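Local coordinates for protein UDP-glucose 4-epimerase (Brucella ovis, PDB 4WOK) that probably interconverts UDP-glucose and UDP-galactose by inverting the sugar at C4, using tightly bound NAD as the redox cofactor, at residues A20-I23 against G24-A28; I62-Q65 against A66-V69; A163-A166 against V167-L171. The protein carries 2 engineered substitutions. All coordinates share one frame; numbering follows the deposited sequence. Where two conformers were deposited one is given.

Interaction 1: residues A20-I23 against G24-A28; sequences AGFI and GSHTA. With NAD (nicotinamide-adenine-dinucleotide), chain B.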
loop_
_atom_site.group_PDB
_atom_site.type_symbol
_atom_site.label_atom_id
_atom_site.label_comp_id
_atom_site.label_asym_id
_atom_site.label_seq_id
_atom_site.Cartn_x
_atom_site.Cartn_y
_atom_site.Cartn_z
ATOM N N ALA A 20 -0.198 8.730 -9.077
ATOM C CA ALA A 20 -0.479 10.060 -8.522
ATOM C C ALA A 20 -0.913 9.980 -7.054
ATOM O O ALA A 20 -1.129 11.008 -6.388
ATOM C CB ALA A 20 -1.560 10.762 -9.358
ATOM N N GLY A 21 -1.054 8.758 -6.552
ATOM C CA GLY A 21 -1.499 8.545 -5.179
ATOM C C GLY A 21 -0.346 8.524 -4.185
ATOM O O GLY A 21 0.789 8.841 -4.520
ATOM N N PHE A 22 -0.649 8.141 -2.954
ATOM C CA PHE A 22 0.317 8.158 -1.855
ATOM C C PHE A 22 1.522 7.229 -2.119
ATOM O O PHE A 22 2.663 7.686 -2.296
ATOM C CB PHE A 22 -0.419 7.779 -0.563
ATOM C CG PHE A 22 0.469 7.627 0.652
ATOM C CD1 PHE A 22 1.468 8.554 0.935
ATOM C CD2 PHE A 22 0.263 6.576 1.539
ATOM C CE1 PHE A 22 2.280 8.408 2.068
ATOM C CE2 PHE A 22 1.055 6.430 2.664
ATOM C CZ PHE A 22 2.062 7.347 2.936
ATOM N N ILE A 23 1.291 5.926 -2.168
ATOM C CA ILE A 23 2.414 5.002 -2.345
ATOM C C ILE A 23 3.011 5.084 -3.766
ATOM O O ILE A 23 4.229 4.951 -3.944
ATOM C CB ILE A 23 1.968 3.557 -2.034
ATOM C CG1 ILE A 23 1.343 3.502 -0.634
ATOM C CG2 ILE A 23 3.126 2.605 -2.100
ATOM C CD1 ILE A 23 0.659 2.171 -0.330
ATOM N N GLY A 24 2.154 5.287 -4.763
ATOM C CA GLY A 24 2.589 5.338 -6.157
ATOM C C GLY A 24 3.506 6.525 -6.420
ATOM O O GLY A 24 4.490 6.395 -7.130
ATOM N N SER A 25 3.184 7.689 -5.856
ATOM C CA SER A 25 4.018 8.869 -6.071
ATOM C C SER A 25 5.371 8.693 -5.390
ATOM O O SER A 25 6.402 9.071 -5.959
ATOM C CB SER A 25 3.330 10.155 -5.577
ATOM O OG SER A 25 3.065 10.120 -4.173
ATOM N N HIS A 26 5.389 8.109 -4.189
ATOM C CA HIS A 26 6.674 7.825 -3.538
ATOM C C HIS A 26 7.518 6.852 -4.364
ATOM O O HIS A 26 8.759 6.941 -4.404
ATOM C CB HIS A 26 6.463 7.260 -2.131
ATOM C CG HIS A 26 6.145 8.306 -1.105
ATOM N ND1 HIS A 26 4.882 8.823 -0.940
ATOM C CD2 HIS A 26 6.934 8.927 -0.192
ATOM C CE1 HIS A 26 4.901 9.727 0.031
ATOM N NE2 HIS A 26 6.133 9.808 0.498
ATOM N N THR A 27 6.841 5.911 -5.010
ATOM C CA THR A 27 7.533 4.912 -5.816
ATOM C C THR A 27 8.076 5.534 -7.098
ATOM O O THR A 27 9.189 5.215 -7.525
ATOM C CB THR A 27 6.595 3.739 -6.135
ATOM O OG1 THR A 27 6.199 3.132 -4.897
ATOM C CG2 THR A 27 7.288 2.700 -7.039
ATOM N N ALA A 28 7.301 6.435 -7.702
ATOM C CA ALA A 28 7.777 7.201 -8.861
ATOM C C ALA A 28 9.029 8.021 -8.516
ATOM O O ALA A 28 10.008 8.033 -9.273
ATOM C CB ALA A 28 6.671 8.114 -9.377
HETATM P PA NAD B . -4.198 6.181 -3.072
HETATM O O1A NAD B . -5.697 6.225 -3.299
HETATM O O2A NAD B . -3.386 7.345 -2.584
HETATM O O5B NAD B . -3.543 5.862 -4.644
HETATM C C5B NAD B . -4.490 5.221 -5.470
HETATM C C4B NAD B . -4.219 5.800 -6.884
HETATM O O4B NAD B . -4.908 5.030 -7.878
HETATM C C3B NAD B . -4.839 7.201 -6.829
HETATM O O3B NAD B . -3.905 8.097 -7.376
HETATM C C2B NAD B . -6.095 7.047 -7.723
HETATM O O2B NAD B . -6.383 8.223 -8.371
HETATM C C1B NAD B . -5.605 5.952 -8.739
HETATM N N9A NAD B . -6.722 5.153 -9.280
HETATM C C8A NAD B . -7.764 4.499 -8.587
HETATM N N7A NAD B . -8.588 3.836 -9.406
HETATM C C5A NAD B . -8.061 4.074 -10.683
HETATM C C6A NAD B . -8.482 3.658 -11.965
HETATM N N6A NAD B . -9.607 2.881 -12.110
HETATM N N1A NAD B . -7.773 4.029 -13.057
HETATM C C2A NAD B . -6.664 4.814 -12.861
HETATM N N3A NAD B . -6.150 5.297 -11.693
HETATM C C4A NAD B . -6.892 4.884 -10.620
HETATM O O3 NAD B . -4.115 4.793 -2.264
HETATM P PN NAD B . -2.647 4.308 -1.789
HETATM O O1N NAD B . -1.429 4.925 -2.414
HETATM O O2N NAD B . -2.829 4.022 -0.340
HETATM O O5D NAD B . -2.524 2.629 -2.179
HETATM C C5D NAD B . -2.567 2.396 -3.499
HETATM C C4D NAD B . -2.321 0.895 -3.653
HETATM O O4D NAD B . -1.726 0.372 -2.396
HETATM C C3D NAD B . -3.673 0.169 -3.805
HETATM O O3D NAD B . -3.417 -0.937 -4.611
HETATM C C2D NAD B . -3.947 -0.261 -2.360
HETATM O O2D NAD B . -4.728 -1.382 -2.233
HETATM C C1D NAD B . -2.509 -0.709 -2.007
HETATM N N1N NAD B . -2.415 -0.872 -0.470
HETATM C C2N NAD B . -2.390 0.290 0.298
HETATM C C3N NAD B . -2.304 0.160 1.709
HETATM C C7N NAD B . -2.279 1.407 2.551
HETATM O O7N NAD B . -2.170 1.328 3.778
HETATM N N7N NAD B . -2.380 2.632 1.920
HETATM C C4N NAD B . -2.257 -1.115 2.278
HETATM C C5N NAD B . -2.287 -2.257 1.478
HETATM C C6N NAD B . -2.370 -2.127 0.085
#
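Ser25 turns its hydroxyl back over the first turn of the helix and hydrogen-bonds through OG to Gly21 O at 2.6 Å. With chi1 at 61°, OG lies between the backbone N and the carbonyl carbon; Ser25 N also donates to Gly21 O, which is gripped twice. Ile23 O is likewise held by two donors, Thr27 OG1 (2.8 Å) and Thr27 N, from opposite faces of its plane. His26 ND1 donates to Phe22 O at 2.8 Å, nearly straight at 167° and in the imidazole plane, which helps fix the ring's rotation. On the aromatic side no polar bond joins the rings: Phe22 CE1 and His26 CE1 touch obliquely at 3.6 Å. All the touching residues are buried, and the flank away from these bonds faces cofactor rather than solvent. There Phe22 N and Ile23 N donate to NAD O2A and O1N respectively, each at 2.9 Å, and with no side chain at Gly21, NAD O5B can lie against the backbone, as in the glycine-rich loops of Rossmann folds. Helix 22-33 forms the crossover between strands 13-17 and 37-42, with helix 236-251 packed on Phe22, Ile23, His26 and Thr27, and strand 180-182 on Phe22 and Ile23.

Interaction 2: residues I62-Q65 against A66-V69; sequences ILDQ and ARLV. With NAD (nicotinamide-adenine-dinucleotide), chain B.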
loop_
_atom_site.group_PDB
_atom_site.type_symbol
_atom_site.label_atom_id
_atom_site.label_comp_id
_atom_site.label_asym_id
_atom_site.label_seq_id
_atom_site.Cartn_x
_atom_site.Cartn_y
_atom_site.Cartn_z
ATOM N N ILE A 62 -7.856 2.885 -15.758
ATOM C CA ILE A 62 -7.399 1.572 -16.221
ATOM C C ILE A 62 -8.522 0.785 -16.908
ATOM O O ILE A 62 -8.253 -0.152 -17.676
ATOM C CB ILE A 62 -6.803 0.732 -15.079
ATOM C CG1 ILE A 62 -7.855 0.481 -13.981
ATOM C CG2 ILE A 62 -5.577 1.419 -14.531
ATOM C CD1 ILE A 62 -7.282 -0.310 -12.777
ATOM N N LEU A 63 -9.785 1.174 -16.681
ATOM C CA LEU A 63 -10.888 0.548 -17.413
ATOM C C LEU A 63 -11.004 1.039 -18.869
ATOM O O LEU A 63 -11.782 0.500 -19.653
ATOM C CB LEU A 63 -12.219 0.802 -16.678
ATOM C CG LEU A 63 -12.325 0.088 -15.325
ATOM C CD1 LEU A 63 -13.513 0.666 -14.488
ATOM C CD2 LEU A 63 -12.493 -1.419 -15.535
ATOM N N ASP A 64 -10.280 2.103 -19.203
ATOM C CA ASP A 64 -10.260 2.641 -20.562
ATOM C C ASP A 64 -9.188 1.854 -21.308
ATOM O O ASP A 64 -8.042 2.296 -21.405
ATOM C CB ASP A 64 -9.955 4.139 -20.531
ATOM C CG ASP A 64 -9.937 4.799 -21.915
ATOM O OD1 ASP A 64 -10.017 4.114 -22.961
ATOM O OD2 ASP A 64 -9.851 6.045 -21.936
ATOM N N GLN A 65 -9.535 0.667 -21.789
ATOM C CA GLN A 65 -8.494 -0.257 -22.234
ATOM C C GLN A 65 -7.752 0.268 -23.464
ATOM O O GLN A 65 -6.547 0.072 -23.566
ATOM C CB GLN A 65 -9.049 -1.647 -22.533
ATOM C CG GLN A 65 -7.916 -2.689 -22.604
ATOM C CD GLN A 65 -8.403 -4.066 -22.973
ATOM O OE1 GLN A 65 -8.815 -4.840 -22.111
ATOM N NE2 GLN A 65 -8.370 -4.379 -24.256
ATOM N N ALA A 66 -8.445 0.963 -24.367
ATOM C CA ALA A 66 -7.759 1.537 -25.538
ATOM C C ALA A 66 -6.685 2.530 -25.101
ATOM O O ALA A 66 -5.564 2.523 -25.607
ATOM C CB ALA A 66 -8.754 2.221 -26.482
ATOM N N ARG A 67 -7.023 3.392 -24.155
ATOM C CA ARG A 67 -6.081 4.404 -23.722
ATOM C C ARG A 67 -4.895 3.777 -23.005
ATOM O O ARG A 67 -3.771 4.245 -23.131
ATOM C CB ARG A 67 -6.763 5.417 -22.807
ATOM C CG ARG A 67 -5.897 6.634 -22.474
ATOM C CD ARG A 67 -6.782 7.712 -21.888
ATOM N NE ARG A 67 -6.040 8.922 -21.570
ATOM C CZ ARG A 67 -5.705 9.849 -22.458
ATOM N NH1 ARG A 67 -6.041 9.705 -23.740
ATOM N NH2 ARG A 67 -5.027 10.916 -22.062
ATOM N N LEU A 68 -5.155 2.728 -22.234
ATOM C CA LEU A 68 -4.076 2.047 -21.524
ATOM C C LEU A 68 -3.138 1.326 -22.507
ATOM O O LEU A 68 -1.908 1.401 -22.393
ATOM C CB LEU A 68 -4.671 1.072 -20.512
ATOM C CG LEU A 68 -3.768 0.434 -19.465
ATOM C CD1 LEU A 68 -2.928 1.483 -18.716
ATOM C CD2 LEU A 68 -4.663 -0.337 -18.510
ATOM N N VAL A 69 -3.718 0.639 -23.485
ATOM C CA VAL A 69 -2.910 0.004 -24.532
ATOM C C VAL A 69 -2.084 1.033 -25.309
ATOM O O VAL A 69 -0.887 0.830 -25.575
ATOM C CB VAL A 69 -3.807 -0.794 -25.497
ATOM C CG1 VAL A 69 -3.052 -1.185 -26.761
ATOM C CG2 VAL A 69 -4.361 -2.038 -24.798
HETATM P PA NAD B . -4.198 6.181 -3.072
HETATM O O1A NAD B . -5.697 6.225 -3.299
HETATM O O2A NAD B . -3.386 7.345 -2.584
HETATM O O5B NAD B . -3.543 5.862 -4.644
HETATM C C5B NAD B . -4.490 5.221 -5.470
HETATM C C4B NAD B . -4.219 5.800 -6.884
HETATM O O4B NAD B . -4.908 5.030 -7.878
HETATM C C3B NAD B . -4.839 7.201 -6.829
HETATM O O3B NAD B . -3.905 8.097 -7.376
HETATM C C2B NAD B . -6.095 7.047 -7.723
HETATM O O2B NAD B . -6.383 8.223 -8.371
HETATM C C1B NAD B . -5.605 5.952 -8.739
HETATM N N9A NAD B . -6.722 5.153 -9.280
HETATM C C8A NAD B . -7.764 4.499 -8.587
HETATM N N7A NAD B . -8.588 3.836 -9.406
HETATM C C5A NAD B . -8.061 4.074 -10.683
HETATM C C6A NAD B . -8.482 3.658 -11.965
HETATM N N6A NAD B . -9.607 2.881 -12.110
HETATM N N1A NAD B . -7.773 4.029 -13.057
HETATM C C2A NAD B . -6.664 4.814 -12.861
HETATM N N3A NAD B . -6.150 5.297 -11.693
HETATM C C4A NAD B . -6.892 4.884 -10.620
HETATM O O3 NAD B . -4.115 4.793 -2.264
HETATM P PN NAD B . -2.647 4.308 -1.789
HETATM O O1N NAD B . -1.429 4.925 -2.414
HETATM O O2N NAD B . -2.829 4.022 -0.340
HETATM O O5D NAD B . -2.524 2.629 -2.179
HETATM C C5D NAD B . -2.567 2.396 -3.499
HETATM C C4D NAD B . -2.321 0.895 -3.653
HETATM O O4D NAD B . -1.726 0.372 -2.396
HETATM C C3D NAD B . -3.673 0.169 -3.805
HETATM O O3D NAD B . -3.417 -0.937 -4.611
HETATM C C2D NAD B . -3.947 -0.261 -2.360
HETATM O O2D NAD B . -4.728 -1.382 -2.233
HETATM C C1D NAD B . -2.509 -0.709 -2.007
HETATM N N1N NAD B . -2.415 -0.872 -0.470
HETATM C C2N NAD B . -2.390 0.290 0.298
HETATM C C3N NAD B . -2.304 0.160 1.709
HETATM C C7N NAD B . -2.279 1.407 2.551
HETATM O O7N NAD B . -2.170 1.328 3.778
HETATM N N7N NAD B . -2.380 2.632 1.920
HETATM C C4N NAD B . -2.257 -1.115 2.278
HETATM C C5N NAD B . -2.287 -2.257 1.478
HETATM C C6N NAD B . -2.370 -2.127 0.085
HETATM O O HOH W 1 -11.258 1.854 -24.277
#
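Asp64 and Arg67 meet across the first turn of helix 65-75, where the Asp64 carboxylate caps the helix. The polar bonds come first. Asp64 OD1 accepts a long, weak hydrogen bond from Arg67 N (3.3 Å); the aspartate chi1 of -179° sets Asp64 CG anti to the backbone nitrogen and carries the carboxylate to the open amides of the turn. A water extends the cap, donating to Asp64 OD1 at 2.9 Å and accepting from Ala66 N. Regular helical bonds follow, Leu68 N to Asp64 O at 3.0 Å and Val69 N to Gln65 O at 2.9 Å.

Between Asp64 and Arg67 the side-chain contact is not a salt bridge: Asp64 OD2 rests on Arg67 CB at 3.3 Å, whereas the extended arginine chain carries NE onward to Glu59 O. Their opposite charges may still attract weakly across the 4.8 Å between Asp64 OD2 and Arg67 NE.

The apolar part is slight. Leu68 CD2 lies 4.2 Å from Ile62 CB, and Tyr41 of strand 37-42 touches both side chains.

Cofactor binding forms the last group. Ile62 N donates to NAD N1A at 2.9 Å with an angle of 163°, so the main chain reads the adenine edge; separately, Ile62 CG1 packs near N6A. An inverse gamma turn centred on Asp64 leads from the adenine pocket of a Rossmann fold into an aspartate N-capped helix.

Interaction 3: residues A163-A166 against V167-L171; sequences ADYA and VAYGL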
loop_
_atom_site.group_PDB
_atom_site.type_symbol
_atom_site.label_atom_id
_atom_site.label_comp_id
_atom_site.label_asym_id
_atom_site.label_seq_id
_atom_site.Cartn_x
_atom_site.Cartn_y
_atom_site.Cartn_z
ATOM N N ALA A 163 -1.962 -15.217 -11.470
ATOM C CA ALA A 163 -1.474 -16.584 -11.653
ATOM C C ALA A 163 -2.035 -17.197 -12.933
ATOM O O ALA A 163 -1.306 -17.834 -13.684
ATOM C CB ALA A 163 -1.825 -17.447 -10.450
ATOM N N ASP A 164 -3.322 -16.983 -13.189
ATOM C CA ASP A 164 -3.969 -17.531 -14.387
ATOM C C ASP A 164 -3.449 -16.919 -15.673
ATOM O O ASP A 164 -3.319 -17.617 -16.683
ATOM C CB ASP A 164 -5.483 -17.330 -14.334
ATOM C CG ASP A 164 -6.148 -18.181 -13.274
ATOM O OD1 ASP A 164 -5.542 -19.185 -12.849
ATOM O OD2 ASP A 164 -7.281 -17.841 -12.863
ATOM N N TYR A 165 -3.176 -15.615 -15.642
ATOM C CA TYR A 165 -2.607 -14.928 -16.801
ATOM C C TYR A 165 -1.154 -15.350 -17.035
ATOM O O TYR A 165 -0.668 -15.385 -18.177
ATOM C CB TYR A 165 -2.720 -13.415 -16.614
ATOM C CG TYR A 165 -4.005 -12.845 -17.168
ATOM C CD1 TYR A 165 -5.247 -13.348 -16.766
ATOM C CD2 TYR A 165 -3.989 -11.794 -18.083
ATOM C CE1 TYR A 165 -6.432 -12.829 -17.278
ATOM C CE2 TYR A 165 -5.179 -11.262 -18.593
ATOM C CZ TYR A 165 -6.395 -11.784 -18.181
ATOM O OH TYR A 165 -7.578 -11.279 -18.676
ATOM N N ALA A 166 -0.453 -15.694 -15.961
ATOM C CA ALA A 166 0.894 -16.240 -16.115
ATOM C C ALA A 166 0.834 -17.583 -16.837
ATOM O O ALA A 166 1.612 -17.842 -17.756
ATOM C CB ALA A 166 1.574 -16.391 -14.760
ATOM N N VAL A 167 -0.086 -18.442 -16.409
ATOM C CA VAL A 167 -0.257 -19.739 -17.048
ATOM C C VAL A 167 -0.597 -19.569 -18.527
ATOM O O VAL A 167 0.019 -20.185 -19.395
ATOM C CB VAL A 167 -1.355 -20.582 -16.370
ATOM C CG1 VAL A 167 -1.749 -21.763 -17.263
ATOM C CG2 VAL A 167 -0.892 -21.074 -15.011
ATOM N N ALA A 168 -1.558 -18.705 -18.818
ATOM C CA ALA A 168 -2.088 -18.625 -20.171
ATOM C C ALA A 168 -1.237 -17.790 -21.118
ATOM O O ALA A 168 -1.165 -18.084 -22.312
ATOM C CB ALA A 168 -3.485 -18.064 -20.130
ATOM N N TYR A 169 -0.630 -16.728 -20.595
ATOM C CA TYR A 169 -0.020 -15.728 -21.457
ATOM C C TYR A 169 1.447 -15.485 -21.153
ATOM O O TYR A 169 2.078 -14.661 -21.807
ATOM C CB TYR A 169 -0.769 -14.405 -21.340
ATOM C CG TYR A 169 -2.281 -14.543 -21.456
ATOM C CD1 TYR A 169 -2.868 -15.009 -22.623
ATOM C CD2 TYR A 169 -3.111 -14.185 -20.403
ATOM C CE1 TYR A 169 -4.259 -15.132 -22.741
ATOM C CE2 TYR A 169 -4.501 -14.298 -20.516
ATOM C CZ TYR A 169 -5.059 -14.774 -21.687
ATOM O OH TYR A 169 -6.432 -14.893 -21.802
ATOM N N GLY A 170 1.976 -16.171 -20.152
ATOM C CA GLY A 170 3.368 -15.978 -19.778
ATOM C C GLY A 170 3.658 -14.645 -19.099
ATOM O O GLY A 170 4.802 -14.181 -19.095
ATOM N N LEU A 171 2.638 -14.007 -18.530
ATOM C CA LEU A 171 2.902 -12.789 -17.776
ATOM C C LEU A 171 3.764 -13.140 -16.554
ATOM O O LEU A 171 3.637 -14.209 -15.952
ATOM C CB LEU A 171 1.596 -12.076 -17.374
ATOM C CG LEU A 171 0.747 -11.483 -18.518
ATOM C CD1 LEU A 171 -0.464 -10.666 -18.000
ATOM C CD2 LEU A 171 1.559 -10.630 -19.494
#
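The Tyr165 ring receives the edge of Tyr169 on one face, with Tyr169 CE2 3.5 Å above the Tyr165 ring plane and over its centre. The two planes stand at 70° with centroids 4.8 Å apart, a T-shaped pair one helical turn apart. Tyr169 in turn has Ala168 CB over the centre of one face and Tyr165 CB in plane at its edge. At the edge of Tyr165, Leu171 CD1 approaches Tyr165 CD2 to 3.7 Å, although Leu171 was modelled in two conformers and this detail is doubtful. A chi1 of -48° places Tyr169 CG anti to its carbonyl carbon and turns the ring back along the helix toward Tyr165.

These rings mark the C-terminal end of helix 150-169, where the chain turns at Gly170, with positive phi (71°), toward strand 172-177 of the Rossmann sheet. The last turns of the helix keep their i to i-4 backbone bonds, ending with Gly170 N to Ala166 O at 2.9 Å.

Tyr165 OH hydrogen-bonds to Asp112 and Gln108 of helix 96-116, whose Arg115 makes a cation-pi contact with Tyr169.

From the N terminus, the three contacts follow in series; none nests within or crosses another, and each closes only a short turn of its own helix. Interaction 1 opens helix 22-33 after strand 13-17, and interaction 2 opens helix 65-75 after strand 57-59; their nearest atoms are about 11 Å apart, yet NAD bridges them, with its pyrophosphate at the first and its adenine at the second. Interaction 3 lies at the far end of helix 150-169, about 19 Å from interaction 1 between nearest atoms and not in touch with NAD. Helix 96-116 connects interactions 2 and 3: its Asp112 meets the side chains of both Gln65 and Tyr165.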